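Local coordinates for protein UDP-glucose:anthocyanidin 3-O-glucosyltransferase (Clitoria ternatea, PDB 4REL) that belongs to a family of GT-B-fold glycosyltransferases, built from two Rossmann-like domains, each with a parallel beta sheet, at residues D114-S119 and A133-V138; D149-K154 and Q180-V185; F296-K301 and G320-W325. All blocks are in the same frame, centred on the assembly; numbering follows the deposited sequence.

Interaction 1: D114-S119 and A133-V138. With KMP (3,5,7-trihydroxy-2-(4-hydroxyphenyl)-4H-chromen-4-one), chain B.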
# COMPACT_ATOMS: atom_id res chain seq x y z
N ASP A 114 3.97 -0.19 -12.40
CA ASP A 114 4.24 -0.58 -11.02
C ASP A 114 5.64 -1.17 -11.02
O ASP A 114 5.98 -1.94 -11.91
CB ASP A 114 3.21 -1.63 -10.58
CG ASP A 114 3.33 -1.97 -9.10
OD1 ASP A 114 2.40 -1.62 -8.33
OD2 ASP A 114 4.34 -2.58 -8.71
N ALA A 115 6.47 -0.78 -10.05
CA ALA A 115 7.87 -1.23 -10.01
C ALA A 115 8.04 -2.75 -10.04
O ALA A 115 9.07 -3.25 -10.48
CB ALA A 115 8.59 -0.65 -8.77
N PHE A 116 7.05 -3.48 -9.54
CA PHE A 116 7.17 -4.95 -9.49
C PHE A 116 7.09 -5.58 -10.88
O PHE A 116 7.53 -6.72 -11.06
CB PHE A 116 6.10 -5.58 -8.60
CG PHE A 116 6.29 -5.35 -7.12
CD1 PHE A 116 7.42 -4.70 -6.64
CD2 PHE A 116 5.32 -5.77 -6.22
CE1 PHE A 116 7.59 -4.48 -5.27
CE2 PHE A 116 5.49 -5.56 -4.84
CZ PHE A 116 6.62 -4.91 -4.37
N VAL A 117 6.51 -4.87 -11.84
CA VAL A 117 6.42 -5.41 -13.20
C VAL A 117 7.71 -5.07 -13.93
O VAL A 117 7.75 -4.24 -14.84
CB VAL A 117 5.18 -4.88 -13.96
CG1 VAL A 117 5.01 -5.63 -15.29
CG2 VAL A 117 3.94 -5.08 -13.10
N THR A 118 8.79 -5.71 -13.51
CA THR A 118 10.11 -5.33 -14.02
C THR A 118 10.28 -5.66 -15.50
O THR A 118 11.09 -5.04 -16.18
CB THR A 118 11.23 -5.98 -13.21
OG1 THR A 118 11.12 -7.41 -13.33
CG2 THR A 118 11.13 -5.57 -11.73
N SER A 119 9.51 -6.63 -16.01
CA SER A 119 9.56 -6.93 -17.45
C SER A 119 9.16 -5.73 -18.31
O SER A 119 9.52 -5.65 -19.48
CB SER A 119 8.68 -8.14 -17.79
OG SER A 119 9.26 -9.33 -17.29
N ALA A 133 8.76 4.26 -13.00
CA ALA A 133 8.36 3.24 -12.04
C ALA A 133 7.50 3.84 -10.93
O ALA A 133 7.83 4.91 -10.39
CB ALA A 133 9.59 2.53 -11.46
N PHE A 134 6.41 3.16 -10.60
CA PHE A 134 5.47 3.63 -9.58
C PHE A 134 5.63 2.75 -8.34
O PHE A 134 5.71 1.52 -8.45
CB PHE A 134 4.04 3.55 -10.13
CG PHE A 134 2.96 3.98 -9.16
CD1 PHE A 134 2.86 5.31 -8.75
CD2 PHE A 134 2.02 3.06 -8.68
CE1 PHE A 134 1.85 5.71 -7.88
CE2 PHE A 134 1.00 3.46 -7.80
CZ PHE A 134 0.92 4.80 -7.40
N TRP A 135 5.68 3.38 -7.17
CA TRP A 135 5.93 2.68 -5.90
C TRP A 135 4.80 2.91 -4.90
O TRP A 135 4.78 3.92 -4.19
CB TRP A 135 7.24 3.19 -5.29
CG TRP A 135 7.70 2.38 -4.12
CD1 TRP A 135 7.56 2.69 -2.80
CD2 TRP A 135 8.39 1.12 -4.17
NE1 TRP A 135 8.11 1.70 -2.02
CE2 TRP A 135 8.63 0.73 -2.84
CE3 TRP A 135 8.82 0.30 -5.21
CZ2 TRP A 135 9.30 -0.46 -2.52
CZ3 TRP A 135 9.47 -0.88 -4.90
CH2 TRP A 135 9.70 -1.25 -3.56
N PRO A 136 3.83 1.97 -4.85
CA PRO A 136 2.69 2.15 -3.94
C PRO A 136 2.89 1.40 -2.62
O PRO A 136 1.93 1.19 -1.88
CB PRO A 136 1.54 1.53 -4.74
CG PRO A 136 2.20 0.36 -5.43
CD PRO A 136 3.58 0.91 -5.84
N ASN A 137 4.11 1.00 -2.33
CA ASN A 137 4.39 0.26 -1.10
C ASN A 137 4.89 1.20 -0.03
O ASN A 137 4.80 2.42 -0.18
CB ASN A 137 5.41 -0.82 -1.41
CG ASN A 137 5.17 -1.42 -2.77
OD1 ASN A 137 5.98 -1.28 -3.70
ND2 ASN A 137 4.00 -2.03 -2.92
N VAL A 138 5.38 0.66 1.08
CA VAL A 138 5.94 1.50 2.11
C VAL A 138 7.13 2.24 1.52
O VAL A 138 8.05 1.62 0.98
CB VAL A 138 6.33 0.67 3.36
CG1 VAL A 138 6.88 1.58 4.45
CG2 VAL A 138 5.10 -0.07 3.86
C1 KMP B . 7.77 -6.84 0.07
C2 KMP B . 6.81 -5.92 -0.30
C3 KMP B . 5.52 -6.41 -0.83
C4 KMP B . 5.29 -7.86 -0.95
C5 KMP B . 6.32 -8.71 -0.56
C6 KMP B . 7.53 -8.21 -0.06
C9 KMP B . 4.45 -5.46 -1.23
C10 KMP B . 3.19 -6.04 -1.76
C11 KMP B . 3.06 -7.53 -1.84
C14 KMP B . 1.82 -8.20 -2.36
C15 KMP B . 0.83 -7.50 -3.03
C16 KMP B . -0.31 -8.15 -3.49
C17 KMP B . -0.46 -9.51 -3.28
C18 KMP B . 0.53 -10.22 -2.61
C19 KMP B . 1.67 -9.56 -2.15
O12 KMP B . 4.10 -8.35 -1.44
O13 KMP B . 4.62 -4.23 -1.14
O24 KMP B . -1.58 -10.15 -3.72
O27 KMP B . 2.19 -5.19 -2.13
O29 KMP B . 8.50 -9.08 0.30
O30 KMP B . 7.02 -4.58 -0.18
O HOH W 1 5.38 -2.24 -6.33

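Interaction 2: D149-K154 and Q180-V185. With KMP (3,5,7-trihydroxy-2-(4-hydroxyphenyl)-4H-chromen-4-one), chain B.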
# COMPACT_ATOMS: atom_id res chain seq x y z
N ASP A 149 22.76 -7.56 0.10
CA ASP A 149 23.87 -8.34 0.67
C ASP A 149 24.16 -7.97 2.12
O ASP A 149 24.37 -8.85 2.96
CB ASP A 149 25.12 -8.23 -0.20
CG ASP A 149 24.92 -8.83 -1.58
OD1 ASP A 149 23.95 -9.59 -1.77
OD2 ASP A 149 25.75 -8.57 -2.48
N LEU A 150 24.15 -6.67 2.43
CA LEU A 150 24.37 -6.23 3.81
C LEU A 150 23.25 -6.73 4.71
O LEU A 150 23.48 -7.17 5.84
CB LEU A 150 24.45 -4.71 3.91
CG LEU A 150 25.68 -4.03 3.31
CD1 LEU A 150 25.61 -2.52 3.56
CD2 LEU A 150 26.95 -4.63 3.89
N ILE A 151 22.02 -6.63 4.20
CA ILE A 151 20.86 -7.04 4.98
C ILE A 151 20.88 -8.54 5.25
O ILE A 151 20.68 -8.97 6.39
CB ILE A 151 19.56 -6.57 4.28
CG1 ILE A 151 19.40 -5.06 4.48
CG2 ILE A 151 18.36 -7.32 4.84
CD1 ILE A 151 18.41 -4.39 3.53
N ARG A 152 21.16 -9.35 4.23
CA ARG A 152 21.22 -10.80 4.41
C ARG A 152 22.32 -11.17 5.39
O ARG A 152 22.13 -12.05 6.24
CB ARG A 152 21.45 -11.51 3.08
CG ARG A 152 20.25 -11.40 2.15
CD ARG A 152 20.44 -12.22 0.90
NE ARG A 152 19.21 -12.28 0.12
CZ ARG A 152 19.14 -12.74 -1.12
NH1 ARG A 152 20.24 -13.17 -1.72
NH2 ARG A 152 17.98 -12.77 -1.77
N ASP A 153 23.46 -10.51 5.27
CA ASP A 153 24.58 -10.81 6.16
C ASP A 153 24.22 -10.48 7.61
O ASP A 153 24.45 -11.28 8.52
CB ASP A 153 25.84 -10.06 5.74
CG ASP A 153 27.10 -10.67 6.34
OD1 ASP A 153 27.14 -11.92 6.47
OD2 ASP A 153 28.03 -9.92 6.68
N LYS A 154 23.64 -9.30 7.83
CA LYS A 154 23.25 -8.89 9.17
C LYS A 154 22.13 -9.78 9.73
O LYS A 154 22.18 -10.18 10.89
CB LYS A 154 22.83 -7.41 9.20
CG LYS A 154 22.53 -6.88 10.60
CD LYS A 154 22.57 -5.36 10.65
CE LYS A 154 23.94 -4.84 11.09
NZ LYS A 154 24.06 -4.70 12.57
N GLN A 180 10.75 -11.24 4.85
CA GLN A 180 11.35 -12.56 4.73
C GLN A 180 11.69 -12.89 3.27
O GLN A 180 12.70 -13.55 3.01
CB GLN A 180 10.42 -13.64 5.31
CG GLN A 180 11.02 -15.04 5.29
CD GLN A 180 12.23 -15.16 6.18
OE1 GLN A 180 12.24 -14.69 7.32
NE2 GLN A 180 13.29 -15.79 5.66
N ASP A 181 10.87 -12.41 2.34
CA ASP A 181 11.09 -12.68 0.92
C ASP A 181 12.51 -12.35 0.45
O ASP A 181 13.06 -13.05 -0.40
CB ASP A 181 10.09 -11.89 0.04
CG ASP A 181 8.67 -12.43 0.10
OD1 ASP A 181 8.49 -13.65 0.27
OD2 ASP A 181 7.73 -11.62 -0.03
N MET A 182 13.11 -11.30 1.02
CA MET A 182 14.40 -10.85 0.50
C MET A 182 15.56 -11.64 1.10
O MET A 182 16.69 -11.55 0.61
CB MET A 182 14.59 -9.34 0.63
CG MET A 182 14.92 -8.82 2.01
SD MET A 182 15.30 -7.04 1.95
CE MET A 182 16.75 -7.05 0.92
N LEU A 183 15.25 -12.42 2.12
CA LEU A 183 16.25 -13.26 2.77
C LEU A 183 16.27 -14.70 2.23
O LEU A 183 17.29 -15.38 2.32
CB LEU A 183 16.00 -13.30 4.28
CG LEU A 183 16.00 -11.98 5.05
CD1 LEU A 183 15.80 -12.26 6.53
CD2 LEU A 183 17.29 -11.21 4.82
N ASP A 184 15.13 -15.16 1.70
CA ASP A 184 15.01 -16.55 1.25
C ASP A 184 16.01 -16.88 0.15
O ASP A 184 16.14 -16.12 -0.81
CB ASP A 184 13.60 -16.84 0.73
CG ASP A 184 12.56 -16.91 1.84
OD1 ASP A 184 12.92 -17.25 2.99
OD2 ASP A 184 11.38 -16.63 1.55
N VAL A 185 16.71 -18.00 0.29
CA VAL A 185 17.63 -18.48 -0.73
C VAL A 185 17.31 -19.93 -1.07
O VAL A 185 16.88 -20.70 -0.20
CB VAL A 185 19.11 -18.35 -0.29
CG1 VAL A 185 19.52 -16.88 -0.22
CG2 VAL A 185 19.33 -19.04 1.05
C1 KMP B . 7.77 -6.84 0.07
C2 KMP B . 6.81 -5.92 -0.30
C3 KMP B . 5.52 -6.41 -0.83
C4 KMP B . 5.29 -7.86 -0.95
C5 KMP B . 6.32 -8.71 -0.56
C6 KMP B . 7.53 -8.21 -0.06
C9 KMP B . 4.45 -5.46 -1.23
C10 KMP B . 3.19 -6.04 -1.76
C11 KMP B . 3.06 -7.53 -1.84
C14 KMP B . 1.82 -8.20 -2.36
C15 KMP B . 0.83 -7.50 -3.03
C16 KMP B . -0.31 -8.15 -3.49
C17 KMP B . -0.46 -9.51 -3.28
C18 KMP B . 0.53 -10.22 -2.61
C19 KMP B . 1.67 -9.56 -2.15
O12 KMP B . 4.10 -8.35 -1.44
O13 KMP B . 4.62 -4.23 -1.14
O24 KMP B . -1.58 -10.15 -3.72
O27 KMP B . 2.19 -5.19 -2.13
O29 KMP B . 8.50 -9.08 0.30
O30 KMP B . 7.02 -4.58 -0.18

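Interaction 3: F296-K301 and G320-W325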
# COMPACT_ATOMS: atom_id res chain seq x y z
N PHE A 296 -15.89 -0.61 19.55
CA PHE A 296 -15.06 -1.03 18.44
C PHE A 296 -15.86 -1.28 17.18
O PHE A 296 -17.05 -1.59 17.23
CB PHE A 296 -14.25 -2.29 18.82
CG PHE A 296 -15.11 -3.50 19.12
CD1 PHE A 296 -15.52 -4.35 18.10
CD2 PHE A 296 -15.48 -3.79 20.43
CE1 PHE A 296 -16.31 -5.48 18.38
CE2 PHE A 296 -16.26 -4.91 20.71
CZ PHE A 296 -16.68 -5.75 19.69
N VAL A 297 -15.20 -1.11 16.03
CA VAL A 297 -15.73 -1.55 14.75
C VAL A 297 -14.67 -2.47 14.18
O VAL A 297 -13.53 -2.06 13.99
CB VAL A 297 -15.94 -0.38 13.79
CG1 VAL A 297 -16.44 -0.91 12.44
CG2 VAL A 297 -16.93 0.61 14.35
N TRP A 298 -15.03 -3.72 13.92
CA TRP A 298 -14.07 -4.70 13.42
C TRP A 298 -14.53 -5.14 12.04
O TRP A 298 -15.61 -5.74 11.89
CB TRP A 298 -14.00 -5.89 14.38
CG TRP A 298 -12.97 -6.95 14.07
CD1 TRP A 298 -12.06 -6.95 13.04
CD2 TRP A 298 -12.73 -8.15 14.81
NE1 TRP A 298 -11.28 -8.09 13.10
CE2 TRP A 298 -11.68 -8.84 14.17
CE3 TRP A 298 -13.32 -8.72 15.95
CZ2 TRP A 298 -11.20 -10.07 14.63
CZ3 TRP A 298 -12.84 -9.94 16.40
CH2 TRP A 298 -11.79 -10.60 15.75
N ALA A 299 -13.74 -4.81 11.02
CA ALA A 299 -14.01 -5.26 9.66
C ALA A 299 -13.34 -6.61 9.54
O ALA A 299 -12.11 -6.71 9.57
CB ALA A 299 -13.44 -4.28 8.65
N LEU A 300 -14.17 -7.65 9.45
CA LEU A 300 -13.73 -9.04 9.52
C LEU A 300 -14.41 -9.84 8.41
O LEU A 300 -15.64 -9.78 8.26
CB LEU A 300 -14.10 -9.62 10.89
CG LEU A 300 -13.79 -11.10 11.17
CD1 LEU A 300 -12.30 -11.33 11.25
CD2 LEU A 300 -14.47 -11.57 12.45
N LYS A 301 -13.63 -10.59 7.63
CA LYS A 301 -14.20 -11.45 6.60
C LYS A 301 -15.22 -12.43 7.16
O LYS A 301 -15.03 -13.02 8.22
CB LYS A 301 -13.11 -12.23 5.85
CG LYS A 301 -12.36 -11.40 4.82
CD LYS A 301 -11.39 -12.26 4.01
CE LYS A 301 -10.49 -11.39 3.14
NZ LYS A 301 -9.44 -12.18 2.43
N GLY A 320 -20.15 -2.71 20.10
CA GLY A 320 -19.24 -3.02 19.02
C GLY A 320 -19.96 -3.45 17.78
O GLY A 320 -21.12 -3.87 17.85
N LYS A 321 -19.29 -3.32 16.64
CA LYS A 321 -19.85 -3.76 15.37
C LYS A 321 -18.82 -4.68 14.73
O LYS A 321 -17.67 -4.28 14.56
CB LYS A 321 -20.09 -2.57 14.44
CG LYS A 321 -21.44 -1.88 14.61
CD LYS A 321 -21.87 -1.21 13.31
CE LYS A 321 -23.28 -1.65 12.91
NZ LYS A 321 -24.35 -0.84 13.56
N VAL A 322 -19.24 -5.89 14.39
CA VAL A 322 -18.38 -6.80 13.64
C VAL A 322 -19.03 -6.96 12.28
O VAL A 322 -20.14 -7.49 12.18
CB VAL A 322 -18.27 -8.16 14.36
CG1 VAL A 322 -17.44 -9.14 13.53
CG2 VAL A 322 -17.66 -7.96 15.76
N VAL A 323 -18.37 -6.46 11.24
CA VAL A 323 -18.98 -6.36 9.92
C VAL A 323 -18.02 -6.83 8.84
O VAL A 323 -16.81 -6.90 9.07
CB VAL A 323 -19.43 -4.92 9.62
CG1 VAL A 323 -20.52 -4.50 10.60
CG2 VAL A 323 -18.26 -3.98 9.70
N SER A 324 -18.55 -7.16 7.67
CA SER A 324 -17.74 -7.70 6.59
C SER A 324 -17.01 -6.61 5.82
O SER A 324 -15.96 -6.86 5.22
CB SER A 324 -18.62 -8.51 5.62
OG SER A 324 -19.21 -9.60 6.29
N TRP A 325 -17.55 -5.39 5.86
CA TRP A 325 -17.00 -4.27 5.10
C TRP A 325 -17.33 -2.94 5.77
O TRP A 325 -18.41 -2.78 6.34
CB TRP A 325 -17.56 -4.29 3.67
CG TRP A 325 -17.24 -3.05 2.88
CD1 TRP A 325 -16.15 -2.84 2.09
CD2 TRP A 325 -18.03 -1.85 2.81
NE1 TRP A 325 -16.22 -1.58 1.52
CE2 TRP A 325 -17.36 -0.96 1.95
CE3 TRP A 325 -19.24 -1.45 3.39
CZ2 TRP A 325 -17.86 0.31 1.66
CZ3 TRP A 325 -19.74 -0.19 3.10
CH2 TRP A 325 -19.04 0.68 2.25
O HOH W 2 -18.33 -10.41 9.00

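Interaction 1: D114-S119 and A133-V138
A115 and F134 tie together two adjacent parallel strands, 110-114 and 131-135, at their C-terminal ends in one Rossmann-like sheet of the GT-B fold; A115 N donates to F134 O at 2.9 Å. Segment 114-119 then swings into a type I turn, and A115 CB becomes the bump that abuts the edge of the W135 indole, 3.7 Å from CE3. F116 follows, its edge directed at the W135 face in an offset edge-to-face pair with planes 89° apart; F116 CE1 lies 4.1 Å from W135 CZ3. N137 fills the corner between the rings: its amide meets F116 tip to tip, and N137 OD1 lies over the centre of the indole face, 3.3 Å above the plane. D114 CG stands anti to the backbone N (chi1 -174°), and the side chain crosses P136 at about a right angle, D114 OD1 3.5 Å from P136 CG. OD1 is also hydrogen-bonded to H17 ND1, while OD2 accepts from F116 N in an Asx turn. On the pocket side, N137 ND2 is 2.9 Å from O13 of KMP, whose C9 lies at the F116 ring edge. One water, over the F116 ring centre, donates to D114 OD2 and N137 OD1.

Interaction 2: D149-K154 and Q180-V185
R152, on helix 148-157, reaches across to the loop at M182 and grips one carbonyl with two nitrogens: NE lies 2.7 Å from M182 O, and NH2 lies 3.0 Å from that same oxygen. R152 CG is anti to the carbonyl carbon (chi1 -68°), and the extended chain from CG brings NE to the loop, side-on to the carbonyl. M182 O lies in the guanidinium plane. NE approaches in the plane of the carbonyl, whereas NH2 comes from well above it and makes the more bent bond. V185 CG1 rests over one guanidinium face, offset toward its rim and 4.1 Å from R152 NH1.

Beside the polar grip the contact is apolar. M182 CG takes the crowded position between backbone N and carbonyl carbon (chi1 76°), and a bend at chi3 (-63°) turns CE to I151, whose CD1 is 4.1 Å away; the two side chains cross at about a right angle. L183 slides past R152 in the opposite direction, with L183 CD2 4.0 Å from R152 CG, and CD2 also touches I151 CG2. Within the loop, Q180 NE2 bonds D184 OD1 from above the carboxylate plane. N197 of helix 191-197 touches both R152 and M182.

D181, next to M182 in the chain, accepts from O29 of KMP through OD2 at 2.7 Å. The arginine thus bonds a loop carbonyl one residue from D181, joining helix 148-157 to the KMP pocket loop of the N-terminal Rossmann-like domain.

Interaction 3: F296-K301 and G320-W325
F296 lays its ring over G320, a close contact between two parallel strands, 296-299 and 320-323, which helix 312-315 links in a beta-alpha-beta crossover of a Rossmann-like sheet in the GT-B fold. G320 CA stands 3.7 Å from the F296 ring centroid and only 8° off the ring normal, a CH-pi contact over the face. F296 CG lies between the backbone N and the carbonyl carbon (chi1 63°), and chi2 of 87° sets the turn of the ring that faces G320 CA. At the edge of this ring, near its plane, V322 CG2 packs 3.9 Å from F296 CE1. The other branch of V322, CG1, touches L300 CD2 at 4.0 Å; these two side chains lie side by side, pointing the same way. L300 CD2 also lies over one face of the W298 ring, toward its rim. Helix 279-292 covers this apolar face through L289, which F296 and W298 both touch.

The backbone forms a continuous parallel ladder. K321 N donates to F296 O, W298 N to K321 O, V323 N to W298 O, and L300 N to V323 O, the last at 2.8 Å.

On the face of V297 and K321, direct contact between the two segments is sparser. V297 CG1 and K321 CB are 4.5 Å apart; V297 is buried against helix 254-259, while the rest of the lysine chain leads away, although K321 also touches W257. Solvent lies at the C-terminal end: S324 is exposed, and one water links L300 O, at 2.9 Å, to S324 OG, at 3.0 Å, beyond the last strand bond. Strand 320-323 is the outermost of its sheet within the chain. The chemistry implies a division of labour: main-chain bonds fix the register, while apolar side chains pack on both faces under helices.

The three contacts lie in series along the chain and none touches another. Interaction 1 is the most buried, with its centre about 11 Å from the chain centre, against about 22 Å and 21 Å for interactions 2 and 3, which are only partly buried. Interactions 1 and 3 both join neighbouring parallel strands, but in different sheets: in the first, between inner strands, only one backbone bond falls within the two segments, beside rings and a bridging water; the third forms a ladder at a sheet edge. Interaction 2 has no strand and combines an arginine-carbonyl grip with apolar packing. Interactions 1 and 2 both touch KMP; interaction 3 does not, and runs into the start of the PSPG motif.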